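Local coordinates for protein probable tautomerase/dehalogenase AU4130 (Aspergillus fumigatus Af293, PDB 3C6V) that is of unknown function but, as a trimeric member of the oxalocrotonate tautomerase family, probably acts as a tautomerase or dehalogenase, at residues 23-28 against 83-88; 31-36 against 79-84; 56-61 against 156-161. All coordinates share one frame; numbering follows the deposited sequence.

Contact 1. Residues 23-28 against 83-88; sequences PRWLIQ and VALTIY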
loop_
_atom_site.group_PDB
_atom_site.type_symbol
_atom_site.label_atom_id
_atom_site.label_comp_id
_atom_site.label_asym_id
_atom_site.label_seq_id
_atom_site.Cartn_x
_atom_site.Cartn_y
_atom_site.Cartn_z
ATOM N N PRO B 23 12.191 5.560 3.610
ATOM C CA PRO B 23 11.406 4.547 2.895
ATOM C C PRO B 23 10.500 3.761 3.853
ATOM O O PRO B 23 10.771 3.703 5.069
ATOM C CB PRO B 23 12.489 3.613 2.380
ATOM C CG PRO B 23 13.480 3.596 3.551
ATOM C CD PRO B 23 13.425 4.971 4.175
ATOM N N ARG B 24 9.447 3.137 3.316
ATOM C CA ARG B 24 8.585 2.299 4.148
ATOM C C ARG B 24 8.474 0.939 3.462
ATOM O O ARG B 24 8.039 0.862 2.316
ATOM C CB ARG B 24 7.198 2.956 4.271
ATOM C CG ARG B 24 6.131 2.079 4.967
ATOM C CD ARG B 24 5.955 2.415 6.429
ATOM N NE ARG B 24 5.530 3.786 6.743
ATOM C CZ ARG B 24 4.275 4.241 6.716
ATOM N NH1 ARG B 24 3.270 3.470 6.318
ATOM N NH2 ARG B 24 4.044 5.481 7.052
ATOM N N TRP B 25 8.902 -0.125 4.130
ATOM C CA TRP B 25 8.830 -1.468 3.547
ATOM C C TRP B 25 7.694 -2.265 4.209
ATOM O O TRP B 25 7.596 -2.308 5.436
ATOM C CB TRP B 25 10.149 -2.230 3.718
ATOM C CG TRP B 25 11.322 -1.719 2.849
ATOM C CD1 TRP B 25 11.750 -0.416 2.666
ATOM C CD2 TRP B 25 12.212 -2.543 2.091
ATOM N NE1 TRP B 25 12.864 -0.404 1.846
ATOM C CE2 TRP B 25 13.156 -1.688 1.470
ATOM C CE3 TRP B 25 12.293 -3.920 1.874
ATOM C CZ2 TRP B 25 14.161 -2.166 0.627
ATOM C CZ3 TRP B 25 13.296 -4.410 1.057
ATOM C CH2 TRP B 25 14.238 -3.525 0.445
ATOM N N LEU B 26 6.828 -2.854 3.393
ATOM C CA LEU B 26 5.779 -3.745 3.859
ATOM C C LEU B 26 6.100 -5.130 3.343
ATOM O O LEU B 26 6.287 -5.327 2.122
ATOM C CB LEU B 26 4.403 -3.279 3.345
ATOM C CG LEU B 26 3.206 -4.188 3.699
ATOM C CD1 LEU B 26 3.011 -4.232 5.261
ATOM C CD2 LEU B 26 1.953 -3.699 3.021
ATOM N N ILE B 27 6.217 -6.084 4.261
ATOM C CA ILE B 27 6.686 -7.422 3.882
ATOM C C ILE B 27 5.644 -8.437 4.348
ATOM O O ILE B 27 5.535 -8.739 5.549
ATOM C CB ILE B 27 8.081 -7.731 4.516
ATOM C CG1 ILE B 27 9.103 -6.658 4.077
ATOM C CG2 ILE B 27 8.582 -9.128 4.070
ATOM C CD1 ILE B 27 10.577 -6.899 4.578
ATOM N N GLN B 28 4.854 -8.906 3.398
ATOM C CA GLN B 28 3.840 -9.936 3.641
ATOM C C GLN B 28 4.481 -11.304 3.385
ATOM O O GLN B 28 5.307 -11.427 2.485
ATOM C CB GLN B 28 2.676 -9.738 2.674
ATOM C CG GLN B 28 1.796 -8.517 3.007
ATOM C CD GLN B 28 0.971 -8.060 1.819
ATOM O OE1 GLN B 28 1.447 -7.301 0.986
ATOM N NE2 GLN B 28 -0.247 -8.544 1.720
ATOM N N VAL B 83 7.491 -14.582 0.091
ATOM C CA VAL B 83 7.612 -13.230 0.670
ATOM C C VAL B 83 7.260 -12.226 -0.432
ATOM O O VAL B 83 7.853 -12.254 -1.518
ATOM C CB VAL B 83 9.048 -12.946 1.239
ATOM C CG1 VAL B 83 9.185 -11.504 1.837
ATOM C CG2 VAL B 83 9.452 -14.001 2.294
ATOM N N ALA B 84 6.281 -11.357 -0.149
ATOM C CA ALA B 84 5.845 -10.321 -1.077
ATOM C C ALA B 84 6.169 -8.972 -0.471
ATOM O O ALA B 84 5.682 -8.634 0.617
ATOM C CB ALA B 84 4.315 -10.417 -1.328
ATOM N N LEU B 85 7.014 -8.204 -1.144
ATOM C CA LEU B 85 7.454 -6.937 -0.589
ATOM C C LEU B 85 6.884 -5.753 -1.369
ATOM O O LEU B 85 6.825 -5.776 -2.610
ATOM C CB LEU B 85 8.981 -6.858 -0.568
ATOM C CG LEU B 85 9.730 -7.968 0.185
ATOM C CD1 LEU B 85 10.094 -9.144 -0.767
ATOM C CD2 LEU B 85 11.041 -7.358 0.708
ATOM N N THR B 86 6.467 -4.733 -0.628
ATOM C CA THR B 86 6.069 -3.436 -1.195
ATOM C C THR B 86 6.987 -2.369 -0.601
ATOM O O THR B 86 7.049 -2.227 0.635
ATOM C CB THR B 86 4.596 -3.071 -0.871
ATOM O OG1 THR B 86 3.732 -4.152 -1.256
ATOM C CG2 THR B 86 4.170 -1.796 -1.659
ATOM N N ILE B 87 7.695 -1.650 -1.476
ATOM C CA ILE B 87 8.672 -0.625 -1.064
ATOM C C ILE B 87 8.138 0.768 -1.402
ATOM O O ILE B 87 7.989 1.128 -2.578
ATOM C CB ILE B 87 10.069 -0.867 -1.707
ATOM C CG1 ILE B 87 10.630 -2.258 -1.280
ATOM C CG2 ILE B 87 11.075 0.207 -1.288
ATOM C CD1 ILE B 87 11.734 -2.765 -2.229
ATOM N N TYR B 88 7.842 1.559 -0.380
ATOM C CA TYR B 88 7.282 2.891 -0.632
ATOM C C TYR B 88 8.443 3.903 -0.578
ATOM O O TYR B 88 9.158 3.969 0.432
ATOM C CB TYR B 88 6.246 3.220 0.436
ATOM C CG TYR B 88 5.016 2.354 0.413
ATOM C CD1 TYR B 88 4.944 1.182 1.172
ATOM C CD2 TYR B 88 3.890 2.736 -0.322
ATOM C CE1 TYR B 88 3.812 0.390 1.145
ATOM C CE2 TYR B 88 2.744 1.954 -0.332
ATOM C CZ TYR B 88 2.723 0.781 0.391
ATOM O OH TYR B 88 1.580 0.001 0.388
HETATM O O HOH W 1 3.782 -6.359 0.470
#
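Trp-25 and Ile-87 pack side by side, with Ile-87 lying flat along the indole: CG1 sits over the six-membered ring, 3.7 Å from its centroid and 11° off the normal, a CH-pi contact, while CG2 reaches back toward NE1, itself hydrogen-bonded to Tyr-50 OH, and CD1 forward to CH2. Trp-25 is turned with CG anti to the carbonyl carbon (chi1 -71°), which lays its broad face over the neighbouring strand; Leu-85 CD2 meets the rim at CZ3, 3.7 Å away. Beta-branched residues suit this extended backbone, and at the far end Ile-27 CG2 presses on Val-83 CG1 at 3.3 Å, tighter than usual packing. Helix 36-51 covers this face.

Among backbone atoms, Arg-24, Leu-26 and Gln-28 form hydrogen-bonded antiparallel pairs with Tyr-88, Thr-86 and Ala-84 respectively; the Leu-26 N to Thr-86 O bond is nearly straight (2.8 Å, 176°).

The face of Arg-24, Leu-26, Gln-28, Ala-84, Thr-86 and Tyr-88 is mixed. A water lies within bonding distance of Gln-28 OE1, Ala-84 O and Thr-86 OG1, with more acceptors near it than it has protons. Arg-24 O lies in plane at the edge of the Tyr-88 ring, and the Arg-24 guanidinium continues to a salt bridge with Glu-123 of the second subunit. This is the antiparallel seam between the two inner strands of the four-stranded mixed sheet of the tautomerase fold.

Contact 2. Residues 31-36 against 79-84; sequences PNTLTP and HPNFVA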
loop_
_atom_site.group_PDB
_atom_site.type_symbol
_atom_site.label_atom_id
_atom_site.label_comp_id
_atom_site.label_asym_id
_atom_site.label_seq_id
_atom_site.Cartn_x
_atom_site.Cartn_y
_atom_site.Cartn_z
ATOM N N PRO B 31 3.079 -18.353 6.768
ATOM C CA PRO B 31 3.492 -18.846 8.093
ATOM C C PRO B 31 4.754 -19.708 8.012
ATOM O O PRO B 31 5.040 -20.342 6.963
ATOM C CB PRO B 31 2.288 -19.697 8.540
ATOM C CG PRO B 31 1.125 -19.159 7.719
ATOM C CD PRO B 31 1.743 -18.858 6.384
ATOM N N ASN B 32 5.507 -19.735 9.101
ATOM C CA ASN B 32 6.670 -20.644 9.191
ATOM C C ASN B 32 7.634 -20.444 8.020
ATOM O O ASN B 32 8.159 -21.424 7.458
ATOM C CB ASN B 32 6.213 -22.116 9.204
ATOM C CG ASN B 32 5.252 -22.438 10.342
ATOM O OD1 ASN B 32 4.147 -22.922 10.097
ATOM N ND2 ASN B 32 5.667 -22.187 11.583
ATOM N N THR B 33 7.871 -19.179 7.667
ATOM C CA THR B 33 8.651 -18.841 6.490
ATOM C C THR B 33 9.896 -18.025 6.811
ATOM O O THR B 33 10.991 -18.291 6.261
ATOM C CB THR B 33 7.739 -18.194 5.410
ATOM O OG1 THR B 33 6.792 -19.198 4.999
ATOM C CG2 THR B 33 8.533 -17.694 4.193
ATOM N N LEU B 34 9.713 -17.015 7.661
ATOM C CA LEU B 34 10.812 -16.239 8.233
ATOM C C LEU B 34 10.715 -16.359 9.750
ATOM O O LEU B 34 9.645 -16.177 10.336
ATOM C CB LEU B 34 10.673 -14.749 7.864
ATOM C CG LEU B 34 10.690 -14.450 6.356
ATOM C CD1 LEU B 34 10.392 -12.935 6.080
ATOM C CD2 LEU B 34 12.003 -14.913 5.770
ATOM N N THR B 35 11.837 -16.599 10.397
ATOM C CA THR B 35 11.819 -16.672 11.854
ATOM C C THR B 35 11.893 -15.248 12.414
ATOM O O THR B 35 12.250 -14.313 11.694
ATOM C CB THR B 35 13.009 -17.471 12.395
ATOM O OG1 THR B 35 14.204 -16.764 12.048
ATOM C CG2 THR B 35 13.032 -18.870 11.772
ATOM N N PRO B 36 11.546 -15.068 13.695
ATOM C CA PRO B 36 11.683 -13.733 14.251
ATOM C C PRO B 36 13.116 -13.164 14.113
ATOM O O PRO B 36 13.296 -11.972 13.871
ATOM C CB PRO B 36 11.268 -13.923 15.724
ATOM C CG PRO B 36 10.311 -15.096 15.699
ATOM C CD PRO B 36 10.910 -16.016 14.645
ATOM N N HIS B 79 0.158 -20.409 -1.627
ATOM C CA HIS B 79 1.601 -20.590 -1.540
ATOM C C HIS B 79 2.087 -20.612 -0.084
ATOM O O HIS B 79 1.904 -19.619 0.638
ATOM C CB HIS B 79 2.319 -19.466 -2.326
ATOM C CG HIS B 79 3.758 -19.758 -2.607
ATOM N ND1 HIS B 79 4.316 -19.633 -3.864
ATOM C CD2 HIS B 79 4.753 -20.162 -1.793
ATOM C CE1 HIS B 79 5.601 -19.947 -3.812
ATOM N NE2 HIS B 79 5.888 -20.281 -2.565
ATOM N N PRO B 80 2.742 -21.730 0.347
ATOM C CA PRO B 80 3.201 -21.862 1.731
ATOM C C PRO B 80 4.630 -21.320 1.999
ATOM O O PRO B 80 5.119 -21.438 3.120
ATOM C CB PRO B 80 3.208 -23.378 1.936
ATOM C CG PRO B 80 3.751 -23.886 0.573
ATOM C CD PRO B 80 3.065 -22.933 -0.447
ATOM N N ASN B 81 5.301 -20.735 1.006
ATOM C CA ASN B 81 6.698 -20.354 1.215
ATOM C C ASN B 81 7.104 -19.129 0.389
ATOM O O ASN B 81 8.029 -19.205 -0.419
ATOM C CB ASN B 81 7.632 -21.553 0.950
ATOM C CG ASN B 81 9.005 -21.368 1.554
ATOM O OD1 ASN B 81 9.145 -20.871 2.670
ATOM N ND2 ASN B 81 10.041 -21.753 0.803
ATOM N N PHE B 82 6.418 -18.008 0.616
ATOM C CA PHE B 82 6.606 -16.803 -0.218
ATOM C C PHE B 82 6.887 -15.600 0.690
ATOM O O PHE B 82 6.519 -15.596 1.888
ATOM C CB PHE B 82 5.343 -16.504 -1.073
ATOM C CG PHE B 82 4.250 -15.851 -0.280
ATOM C CD1 PHE B 82 3.302 -16.625 0.393
ATOM C CD2 PHE B 82 4.196 -14.456 -0.156
ATOM C CE1 PHE B 82 2.287 -16.033 1.165
ATOM C CE2 PHE B 82 3.210 -13.865 0.655
ATOM C CZ PHE B 82 2.253 -14.647 1.300
ATOM N N VAL B 83 7.491 -14.582 0.091
ATOM C CA VAL B 83 7.612 -13.230 0.670
ATOM C C VAL B 83 7.260 -12.226 -0.432
ATOM O O VAL B 83 7.853 -12.254 -1.518
ATOM C CB VAL B 83 9.048 -12.946 1.239
ATOM C CG1 VAL B 83 9.185 -11.504 1.837
ATOM C CG2 VAL B 83 9.452 -14.001 2.294
ATOM N N ALA B 84 6.281 -11.357 -0.149
ATOM C CA ALA B 84 5.845 -10.321 -1.077
ATOM C C ALA B 84 6.169 -8.972 -0.471
ATOM O O ALA B 84 5.682 -8.634 0.617
ATOM C CB ALA B 84 4.315 -10.417 -1.328
HETATM O O HOH W 2 3.557 -21.964 5.419
HETATM O O HOH W 3 7.284 -22.509 4.765
HETATM O O HOH W 4 11.129 -20.620 4.494
#
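Pro-80 O, which faces Pro-31 and Thr-33 across the gap, is approached by two waters. The first, 2.8 Å from Pro-80 O, bridges to Pro-31 O at 2.7 Å; the second, 2.9 Å from Pro-80 O, also lies near Asn-32 O, but has more acceptors around it than protons to give. Proline can take part here through its carbonyl, though not through an N-H. Pro-31 O takes a further bond from Thr-33 OG1 (2.9 Å), which arrives well above the carbonyl plane. Thr-33 chi1 of -65° sets OG1 beside the backbone N for this bond; OG1 is also bonded to Ser-30 OG, whose oxygen meets Phe-82 N as well. Asn-32 has positive phi, a conformation asparagine tolerates well.

These residues form the loop that leads from strand 24-29 into helix 36-51. Thr-35 is the N-cap of the helix, and Glu-38 OE1 bonds back to Thr-35 N, as in a capping box; the other segment is the turn before strand 82-90 and its first residues.

The methyl branch of Thr-33, anti to the backbone N, rests with CG2 3.6 Å from Asn-81 OD1 and close to Phe-82 O. A third water joins Asn-81 OD1, at 2.7 Å, to Thr-33 O, while Asn-81 ND2 is bonded to Lys-118 O, so both ends of the amide are engaged and its rotation is fixed. Deeper in, Leu-34 CD1 meets Val-83 CG2 at 4.0 Å, the two side chains crossing at about a right angle beside Ile-120.

Contact 3. Residues 56-61 against 156-161; sequences PAFYVQ and NRPVRF. With SO4 (sulfate ion), chain E.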
loop_
_atom_site.group_PDB
_atom_site.type_symbol
_atom_site.label_atom_id
_atom_site.label_comp_id
_atom_site.label_asym_id
_atom_site.label_seq_id
_atom_site.Cartn_x
_atom_site.Cartn_y
_atom_site.Cartn_z
ATOM N N PRO B 56 18.981 9.403 7.862
ATOM C CA PRO B 56 18.905 9.088 9.277
ATOM C C PRO B 56 18.325 7.678 9.451
ATOM O O PRO B 56 17.344 7.315 8.766
ATOM C CB PRO B 56 17.917 10.121 9.811
ATOM C CG PRO B 56 18.062 11.291 8.874
ATOM C CD PRO B 56 18.192 10.612 7.542
ATOM N N ALA B 57 18.937 6.899 10.348
ATOM C CA ALA B 57 18.486 5.528 10.572
ATOM C C ALA B 57 16.983 5.425 10.845
ATOM O O ALA B 57 16.307 4.530 10.289
ATOM C CB ALA B 57 19.275 4.882 11.685
ATOM N N PHE B 58 16.456 6.334 11.671
ATOM C CA PHE B 58 15.046 6.241 12.113
ATOM C C PHE B 58 14.032 6.452 10.951
ATOM O O PHE B 58 12.856 6.193 11.136
ATOM C CB PHE B 58 14.746 7.222 13.285
ATOM C CG PHE B 58 14.489 8.656 12.852
ATOM C CD1 PHE B 58 15.543 9.510 12.545
ATOM C CD2 PHE B 58 13.176 9.154 12.771
ATOM C CE1 PHE B 58 15.302 10.840 12.132
ATOM C CE2 PHE B 58 12.931 10.454 12.363
ATOM C CZ PHE B 58 13.979 11.300 12.045
ATOM N N TYR B 59 14.460 6.950 9.779
ATOM C CA TYR B 59 13.524 7.038 8.638
ATOM C C TYR B 59 13.081 5.641 8.176
ATOM O O TYR B 59 12.024 5.495 7.556
ATOM C CB TYR B 59 14.177 7.692 7.405
ATOM C CG TYR B 59 14.378 9.188 7.402
ATOM C CD1 TYR B 59 14.389 9.929 8.589
ATOM C CD2 TYR B 59 14.599 9.859 6.199
ATOM C CE1 TYR B 59 14.607 11.320 8.566
ATOM C CE2 TYR B 59 14.831 11.219 6.163
ATOM C CZ TYR B 59 14.829 11.946 7.354
ATOM O OH TYR B 59 15.067 13.279 7.296
ATOM N N VAL B 60 13.926 4.640 8.385
ATOM C CA VAL B 60 13.700 3.344 7.731
ATOM C C VAL B 60 12.695 2.553 8.545
ATOM O O VAL B 60 12.985 2.170 9.659
ATOM C CB VAL B 60 14.990 2.548 7.550
ATOM C CG1 VAL B 60 14.701 1.247 6.791
ATOM C CG2 VAL B 60 16.056 3.372 6.811
ATOM N N GLN B 61 11.507 2.341 7.978
ATOM C CA GLN B 61 10.466 1.521 8.610
ATOM C C GLN B 61 10.275 0.238 7.822
ATOM O O GLN B 61 10.150 0.272 6.578
ATOM C CB GLN B 61 9.136 2.278 8.679
ATOM C CG GLN B 61 9.249 3.604 9.499
ATOM C CD GLN B 61 7.963 3.956 10.200
ATOM O OE1 GLN B 61 7.021 3.163 10.221
ATOM N NE2 GLN B 61 7.916 5.143 10.806
ATOM N N ASN B 156 19.227 11.482 15.337
ATOM C CA ASN B 156 18.407 10.325 14.989
ATOM C C ASN B 156 16.943 10.487 15.426
ATOM O O ASN B 156 16.361 9.580 15.988
ATOM C CB ASN B 156 19.008 8.998 15.515
ATOM C CG ASN B 156 18.423 7.797 14.811
ATOM O OD1 ASN B 156 18.230 7.832 13.600
ATOM N ND2 ASN B 156 18.098 6.739 15.566
ATOM N N ARG B 157 16.372 11.658 15.173
ATOM C CA ARG B 157 14.970 11.971 15.509
ATOM C C ARG B 157 14.585 13.267 14.785
ATOM O O ARG B 157 15.478 14.002 14.344
ATOM C CB ARG B 157 14.774 12.128 17.025
ATOM C CG ARG B 157 15.449 13.385 17.636
ATOM C CD ARG B 157 15.256 13.438 19.159
ATOM N NE ARG B 157 15.962 14.567 19.763
ATOM C CZ ARG B 157 15.504 15.823 19.788
ATOM N NH1 ARG B 157 14.320 16.141 19.250
ATOM N NH2 ARG B 157 16.228 16.772 20.354
ATOM N N PRO B 158 13.262 13.543 14.634
ATOM C CA PRO B 158 12.871 14.823 14.045
ATOM C C PRO B 158 13.129 15.995 14.993
ATOM O O PRO B 158 12.728 15.969 16.167
ATOM C CB PRO B 158 11.354 14.667 13.776
ATOM C CG PRO B 158 11.044 13.207 14.000
ATOM C CD PRO B 158 12.080 12.721 14.980
ATOM N N VAL B 159 13.860 16.980 14.487
ATOM C CA VAL B 159 14.278 18.130 15.281
ATOM C C VAL B 159 13.617 19.337 14.657
ATOM O O VAL B 159 13.694 19.539 13.440
ATOM C CB VAL B 159 15.810 18.283 15.278
ATOM C CG1 VAL B 159 16.252 19.434 16.217
ATOM C CG2 VAL B 159 16.474 16.985 15.699
ATOM N N ARG B 160 12.930 20.125 15.480
ATOM C CA ARG B 160 12.292 21.334 14.978
ATOM C C ARG B 160 13.379 22.402 14.739
ATOM O O ARG B 160 14.379 22.445 15.455
ATOM C CB ARG B 160 11.154 21.798 15.919
ATOM C CG ARG B 160 10.491 23.159 15.564
ATOM C CD ARG B 160 9.425 23.100 14.449
ATOM N NE ARG B 160 8.100 22.640 14.910
ATOM C CZ ARG B 160 6.960 22.772 14.216
ATOM N NH1 ARG B 160 5.814 22.318 14.721
ATOM N NH2 ARG B 160 6.956 23.355 13.017
ATOM N N PHE B 161 13.216 23.222 13.705
ATOM C CA PHE B 161 14.132 24.361 13.495
ATOM C C PHE B 161 13.426 25.709 13.731
ATOM O O PHE B 161 12.187 25.793 13.752
ATOM C CB PHE B 161 14.795 24.308 12.101
ATOM C CG PHE B 161 15.595 23.052 11.858
ATOM C CD1 PHE B 161 16.766 22.801 12.592
ATOM C CD2 PHE B 161 15.166 22.103 10.917
ATOM C CE1 PHE B 161 17.511 21.619 12.383
ATOM C CE2 PHE B 161 15.895 20.924 10.703
ATOM C CZ PHE B 161 17.074 20.675 11.440
ATOM O OXT PHE B 161 14.072 26.753 13.908
HETATM S S SO4 E . 13.599 19.654 19.359
HETATM O O1 SO4 E . 14.841 18.888 19.332
HETATM O O2 SO4 E . 12.922 19.599 18.065
HETATM O O3 SO4 E . 12.709 19.103 20.377
HETATM O O4 SO4 E . 13.940 21.038 19.683
HETATM O O HOH W 5 20.924 8.513 12.332
#
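The Phe-58 ring is sandwiched: Arg-157 CA lies over one face, Tyr-59 CD1 over the opposite one, each offset toward the rim. At its edge, in plane, sits Asn-156 OD1, 3.3 Å from Phe-58 CD1, with the amide plane turned 78° from the ring. Pro-158 crosses the ring obliquely, its CD 3.6 Å from Phe-58 CE2. In Phe-58, CG lies between the backbone N and the carbonyl carbon (chi1 81°), which turns the ring toward the tail.

Asn-156 OD1 also accepts the Phe-58 N-H (3.0 Å, 146°), and a water linking it to Ala-57 N adds a second grip. Asn-156, the first residue past helix 147-155, has positive phi, which asparagine tolerates well. Pro-56 CD sits over the Tyr-59 ring.

Beyond the aromatic cluster, a sulfate, probably from the crystallisation liquor, is bound on the exposed tail: Arg-157 NH1 and NH2 share its O1 (NH2 at 2.7 Å), the guanidinium meeting it edge-on, and Arg-160 N donates to O2 at 2.6 Å. This is surface packing of the carboxy-terminal tail, after its helix, against the 3-10 turn that precedes strand 61-66.

Contacts 1 and 2 are neighbours, their centres about 14 Å apart: both use strand 82-90 and share Val-83 and Ala-84, so contact 2 continues past the end of the seam made by contact 1. Contact 3 lies about 20 Å from contact 1, centre to centre, but is joined to it through Gln-61, whose O is 2.8 Å from Trp-25 N, a probable hydrogen bond. Contacts 2 and 3, about 30 Å apart, fall on opposite sides of the chain's centre. Pro-23 of contact 1 probably corresponds to the family's amino-terminal proline, though here residues precede it and the peptide bond before it is cis. The bound sodium ion is about 12 Å from the Ile-87 side chain.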